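Local coordinates for Lin0012 protein (Listeria innocua, PDB 3K17) that probably binds ATP and acts as a phosphomevalonate kinase of the GHMP superfamily, phosphorylating phosphomevalonate in the mevalonate route to isopentenyl diphosphate, at residues 292-295 / 296-299; 80-83 / 84-88. All blocks are in the same frame, centred on the assembly; numbering follows the deposited sequence.

Contact 1 of 2, residues 292-295 / 296-299; sequences IETS and LLKE
Leu296 meets the preceding residues through its CB, which lies 4.1 Å from OG1 of Thr294, while the rest of its side chain leads away from the cap and packs on Thr220 and Ile344. At Leu297 the contact becomes polar: its backbone N donates to OG1 of Thr294 at 3.1 Å, with an N-H...O angle of 155°. Thr294 is the N-cap of helix 295-306, and its chi1 of 59° swings OG1 between its own backbone N and carbonyl carbon, where it faces the first turn. The leucine side chain then lies across that hydroxyl, CG 3.4 Å from Thr294 OG1, and its CD1 comes within 3.6 Å of Ile292 O. The backbone N of Lys298 donates to Thr294 O at 2.8 Å. The extended side chain of Glu293 slants across the base of Lys298, OE2 3.6 Å from Lys298 CB. The charged ends go separate ways: Lys298 NZ forms a salt bridge with Asp302, one turn on, whereas Glu293 OE1 forms one with Arg278 and OE2 a hydrogen bond with Gln282, both of helix 267-288. Glu299 closes the turn, its N bonding to Ser295 O at 3.1 Å. The cap thus gives a first-turn amide a hydroxyl acceptor, as an N-cap threonine commonly does, and the Glu293 carboxylate, close to the helix N terminus, is probably favoured by the helix dipole.

Contact 2 of 2, residues 80-83 / 84-88; sequences EAIN and IATTF
Ile82 O is gripped twice by Thr86, accepting from its backbone N at 2.9 Å and from its OG1 at 2.8 Å. The two donors reach the oxygen from opposite faces of the carbonyl plane, the hydroxyl tilted 33° out of it. With chi1 at -70°, OG1 stands anti to the carbonyl carbon of Thr86 and beside its own N, which points the hydroxyl back at the preceding turn; this is how a buried threonine in a helix commonly satisfies its hydroxyl. The regular helical bonds flank this pair, with Ile84 N to Glu80 O at 2.9 Å and Thr87 N to Asn83 O at 3.0 Å. Ile84 rests its CG2 branch on the carbonyls one turn back, 3.1 Å from Ala81 O, and Ala85 places CB 3.2 Å from the same oxygen. Thr87 OG1 bonds to Tyr189 O of the second subunit, and Asn83, Ile84 and Glu80 pack on Tyr189, Ala188 and His185 of that subunit, respectively. Within the chain, Ala81, Ile82 and Ala85 lie against helix 119-135, Glu80 and Ile84 against helix 141-156, and Ile84, Thr87 and Phe88 against Leu192 of helix 192-197.

Overall arrangement
From the N terminus, the chain first passes through strands of the large mixed sheet and then enters helix 76-91, where contact 2 joins successive turns within the N-terminal GHMP kinase region. Further strands and helices follow before helix 267-288 leads, through a loop, to contact 1 at the start of helix 295-306, in the C-terminal GHMP kinase region. Neither contact closes a long loop; they are local and in series, without nesting or crossing. The centres of contacts 1 and 2 are about 39 Å apart, on opposite sides of the chain's centre. Contact 2 belongs to helical packing that reaches a second subunit, whereas contact 1 joins helices 267-288 and 295-306 beside strand 310-313 of the four-stranded antiparallel sheet.

Contact 1 of 2, residues 292-295 / 296-299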
ATOM      1  N   ILE A 292       0.918  -6.257  38.756  1.00 34.62           N
ATOM      2  CA  ILE A 292       2.077  -5.423  39.064  1.00 33.65           C
ATOM      3  C   ILE A 292       3.042  -6.202  39.946  1.00 33.24           C
ATOM      4  O   ILE A 292       4.206  -6.397  39.594  1.00 33.63           O
ATOM      5  CB  ILE A 292       1.668  -4.124  39.787  1.00 32.71           C
ATOM      6  CG1 ILE A 292       0.756  -3.292  38.880  1.00 32.22           C
ATOM      7  CG2 ILE A 292       2.910  -3.330  40.170  1.00 32.35           C
ATOM      8  CD1 ILE A 292       0.247  -2.021  39.517  1.00 33.55           C
ATOM      9  N   GLU A 293       2.565  -6.648  41.099  1.00 32.38           N
ATOM     10  CA  GLU A 293       3.420  -7.424  41.975  1.00 32.88           C
ATOM     11  C   GLU A 293       3.270  -8.905  41.635  1.00 32.98           C
ATOM     12  O   GLU A 293       2.298  -9.548  42.027  1.00 31.82           O
ATOM     13  CB  GLU A 293       3.060  -7.179  43.438  1.00 34.55           C
ATOM     14  CG  GLU A 293       3.971  -7.908  44.412  1.00 35.20           C
ATOM     15  CD  GLU A 293       3.776  -7.449  45.835  1.00 35.82           C
ATOM     16  OE1 GLU A 293       4.198  -6.317  46.158  1.00 38.00           O
ATOM     17  OE2 GLU A 293       3.192  -8.215  46.630  1.00 38.34           O
ATOM     18  N   THR A 294       4.231  -9.430  40.883  1.00 31.54           N
ATOM     19  CA  THR A 294       4.213 -10.833  40.495  1.00 30.91           C
ATOM     20  C   THR A 294       4.480 -11.683  41.725  1.00 32.01           C
ATOM     21  O   THR A 294       4.765 -11.159  42.802  1.00 31.65           O
ATOM     22  CB  THR A 294       5.302 -11.148  39.458  1.00 29.44           C
ATOM     23  OG1 THR A 294       6.585 -10.829  40.005  1.00 27.21           O
ATOM     24  CG2 THR A 294       5.087 -10.344  38.189  1.00 27.15           C
ATOM     25  N   SER A 295       4.389 -12.998  41.563  1.00 32.86           N
ATOM     26  CA  SER A 295       4.633 -13.906  42.671  1.00 33.07           C
ATOM     27  C   SER A 295       6.068 -13.779  43.149  1.00 31.32           C
ATOM     28  O   SER A 295       6.335 -13.828  44.346  1.00 31.66           O
ATOM     29  CB  SER A 295       4.370 -15.351  42.245  1.00 35.88           C
ATOM     30  OG  SER A 295       3.019 -15.518  41.859  1.00 40.61           O
ATOM     31  N   LEU A 296       6.994 -13.616  42.212  1.00 29.19           N
ATOM     32  CA  LEU A 296       8.398 -13.495  42.572  1.00 29.22           C
ATOM     33  C   LEU A 296       8.665 -12.155  43.256  1.00 28.75           C
ATOM     34  O   LEU A 296       9.458 -12.074  44.193  1.00 29.06           O
ATOM     35  CB  LEU A 296       9.276 -13.651  41.328  1.00 30.14           C
ATOM     36  CG  LEU A 296      10.754 -13.954  41.575  1.00 30.81           C
ATOM     37  CD1 LEU A 296      10.907 -15.070  42.604  1.00 29.24           C
ATOM     38  CD2 LEU A 296      11.402 -14.346  40.252  1.00 31.00           C
ATOM     39  N   LEU A 297       7.994 -11.105  42.794  1.00 26.61           N
ATOM     40  CA  LEU A 297       8.173  -9.797  43.403  1.00 25.68           C
ATOM     41  C   LEU A 297       7.571  -9.809  44.804  1.00 26.84           C
ATOM     42  O   LEU A 297       8.076  -9.150  45.711  1.00 26.41           O
ATOM     43  CB  LEU A 297       7.529  -8.710  42.536  1.00 22.78           C
ATOM     44  CG  LEU A 297       8.387  -8.320  41.326  1.00 20.08           C
ATOM     45  CD1 LEU A 297       7.600  -7.445  40.358  1.00 16.57           C
ATOM     46  CD2 LEU A 297       9.630  -7.602  41.823  1.00 19.59           C
ATOM     47  N   LYS A 298       6.500 -10.575  44.983  1.00 26.59           N
ATOM     48  CA  LYS A 298       5.863 -10.678  46.291  1.00 28.17           C
ATOM     49  C   LYS A 298       6.850 -11.305  47.269  1.00 28.52           C
ATOM     50  O   LYS A 298       7.061 -10.795  48.372  1.00 28.80           O
ATOM     51  CB  LYS A 298       4.604 -11.549  46.217  1.00 29.82           C
ATOM     52  CG  LYS A 298       3.919 -11.748  47.572  1.00 32.21           C
ATOM     53  CD  LYS A 298       2.713 -12.668  47.461  1.00 34.14           C
ATOM     54  CE  LYS A 298       1.867 -12.629  48.730  1.00 36.77           C
ATOM     55  NZ  LYS A 298       2.630 -13.015  49.953  1.00 36.58           N
ATOM     56  N   GLU A 299       7.453 -12.418  46.861  1.00 27.13           N
ATOM     57  CA  GLU A 299       8.426 -13.100  47.707  1.00 27.16           C
ATOM     58  C   GLU A 299       9.615 -12.193  47.972  1.00 25.76           C
ATOM     59  O   GLU A 299      10.175 -12.188  49.062  1.00 25.08           O
ATOM     60  CB  GLU A 299       8.907 -14.392  47.042  1.00 30.97           C
ATOM     61  CG  GLU A 299       7.826 -15.436  46.882  1.00 36.09           C
ATOM     62  CD  GLU A 299       7.121 -15.722  48.192  1.00 40.73           C
ATOM     63  OE1 GLU A 299       7.817 -16.027  49.184  1.00 43.74           O
ATOM     64  OE2 GLU A 299       5.874 -15.639  48.230  1.00 42.80           O
TER

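Contact 2 of 2, residues 80-83 / 84-88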
ATOM      1  N   GLU A  80      16.157   9.956  17.315  1.00 10.69           N
ATOM      2  CA  GLU A  80      15.377  11.117  17.723  1.00 12.36           C
ATOM      3  C   GLU A  80      16.228  12.082  18.553  1.00 12.09           C
ATOM      4  O   GLU A  80      16.133  13.295  18.391  1.00 13.02           O
ATOM      5  CB  GLU A  80      14.158  10.675  18.534  1.00 11.54           C
ATOM      6  CG  GLU A  80      13.242  11.804  18.952  1.00 12.15           C
ATOM      7  CD  GLU A  80      12.368  12.309  17.820  1.00 16.86           C
ATOM      8  OE1 GLU A  80      12.393  11.704  16.729  1.00 16.84           O
ATOM      9  OE2 GLU A  80      11.645  13.307  18.023  1.00 16.15           O
ATOM     10  N   ALA A  81      17.046  11.534  19.449  1.00 12.54           N
ATOM     11  CA  ALA A  81      17.913  12.360  20.289  1.00 12.64           C
ATOM     12  C   ALA A  81      18.906  13.115  19.408  1.00 12.50           C
ATOM     13  O   ALA A  81      19.183  14.281  19.637  1.00 13.31           O
ATOM     14  CB  ALA A  81      18.646  11.496  21.293  1.00  9.53           C
ATOM     15  N   ILE A  82      19.434  12.440  18.388  1.00 14.46           N
ATOM     16  CA  ILE A  82      20.378  13.060  17.464  1.00 12.89           C
ATOM     17  C   ILE A  82      19.690  14.167  16.658  1.00 16.18           C
ATOM     18  O   ILE A  82      20.259  15.240  16.434  1.00 15.60           O
ATOM     19  CB  ILE A  82      20.965  11.996  16.489  1.00 14.14           C
ATOM     20  CG1 ILE A  82      21.943  11.098  17.242  1.00 11.63           C
ATOM     21  CG2 ILE A  82      21.646  12.672  15.303  1.00 15.28           C
ATOM     22  CD1 ILE A  82      22.426   9.897  16.438  1.00 19.43           C
ATOM     23  N   ASN A  83      18.459  13.908  16.231  1.00 14.54           N
ATOM     24  CA  ASN A  83      17.712  14.882  15.442  1.00 15.96           C
ATOM     25  C   ASN A  83      17.361  16.132  16.253  1.00 16.18           C
ATOM     26  O   ASN A  83      17.536  17.259  15.785  1.00 15.24           O
ATOM     27  CB  ASN A  83      16.446  14.225  14.873  1.00 15.34           C
ATOM     28  CG  ASN A  83      16.764  13.211  13.769  1.00 20.08           C
ATOM     29  OD1 ASN A  83      16.049  12.212  13.579  1.00 18.02           O
ATOM     30  ND2 ASN A  83      17.840  13.466  13.037  1.00 14.95           N
ATOM     31  N   ILE A  84      16.875  15.943  17.471  1.00 15.40           N
ATOM     32  CA  ILE A  84      16.526  17.088  18.292  1.00 17.14           C
ATOM     33  C   ILE A  84      17.788  17.860  18.703  1.00 16.84           C
ATOM     34  O   ILE A  84      17.770  19.084  18.770  1.00 15.79           O
ATOM     35  CB  ILE A  84      15.740  16.659  19.550  1.00 17.53           C
ATOM     36  CG1 ILE A  84      15.131  17.887  20.223  1.00 18.61           C
ATOM     37  CG2 ILE A  84      16.663  15.931  20.519  1.00 20.94           C
ATOM     38  CD1 ILE A  84      14.255  17.552  21.417  1.00 19.61           C
ATOM     39  N   ALA A  85      18.885  17.153  18.961  1.00 17.03           N
ATOM     40  CA  ALA A  85      20.123  17.833  19.350  1.00 17.78           C
ATOM     41  C   ALA A  85      20.621  18.667  18.166  1.00 19.25           C
ATOM     42  O   ALA A  85      21.086  19.799  18.325  1.00 18.30           O
ATOM     43  CB  ALA A  85      21.170  16.824  19.759  1.00 16.71           C
ATOM     44  N   THR A  86      20.504  18.094  16.976  1.00 17.32           N
ATOM     45  CA  THR A  86      20.915  18.756  15.752  1.00 17.56           C
ATOM     46  C   THR A  86      20.102  20.027  15.519  1.00 18.66           C
ATOM     47  O   THR A  86      20.654  21.065  15.164  1.00 19.86           O
ATOM     48  CB  THR A  86      20.749  17.803  14.542  1.00 16.78           C
ATOM     49  OG1 THR A  86      21.726  16.756  14.626  1.00 15.20           O
ATOM     50  CG2 THR A  86      20.900  18.554  13.235  1.00 13.98           C
ATOM     51  N   THR A  87      18.788  19.938  15.704  1.00 20.10           N
ATOM     52  CA  THR A  87      17.921  21.090  15.523  1.00 20.20           C
ATOM     53  C   THR A  87      18.243  22.158  16.573  1.00 21.36           C
ATOM     54  O   THR A  87      18.187  23.356  16.286  1.00 19.58           O
ATOM     55  CB  THR A  87      16.434  20.697  15.632  1.00 20.45           C
ATOM     56  OG1 THR A  87      16.078  19.894  14.500  1.00 18.76           O
ATOM     57  CG2 THR A  87      15.537  21.946  15.674  1.00 18.84           C
ATOM     58  N   PHE A  88      18.578  21.723  17.786  1.00 19.90           N
ATOM     59  CA  PHE A  88      18.916  22.674  18.840  1.00 20.45           C
ATOM     60  C   PHE A  88      20.230  23.388  18.518  1.00 20.93           C
ATOM     61  O   PHE A  88      20.322  24.607  18.631  1.00 23.34           O
ATOM     62  CB  PHE A  88      19.054  21.983  20.195  1.00 21.02           C
ATOM     63  CG  PHE A  88      19.532  22.903  21.287  1.00 22.41           C
ATOM     64  CD1 PHE A  88      18.700  23.904  21.784  1.00 22.58           C
ATOM     65  CD2 PHE A  88      20.826  22.810  21.771  1.00 21.70           C
ATOM     66  CE1 PHE A  88      19.156  24.805  22.744  1.00 23.96           C
ATOM     67  CE2 PHE A  88      21.294  23.705  22.732  1.00 26.27           C
ATOM     68  CZ  PHE A  88      20.453  24.708  23.218  1.00 23.60           C
TER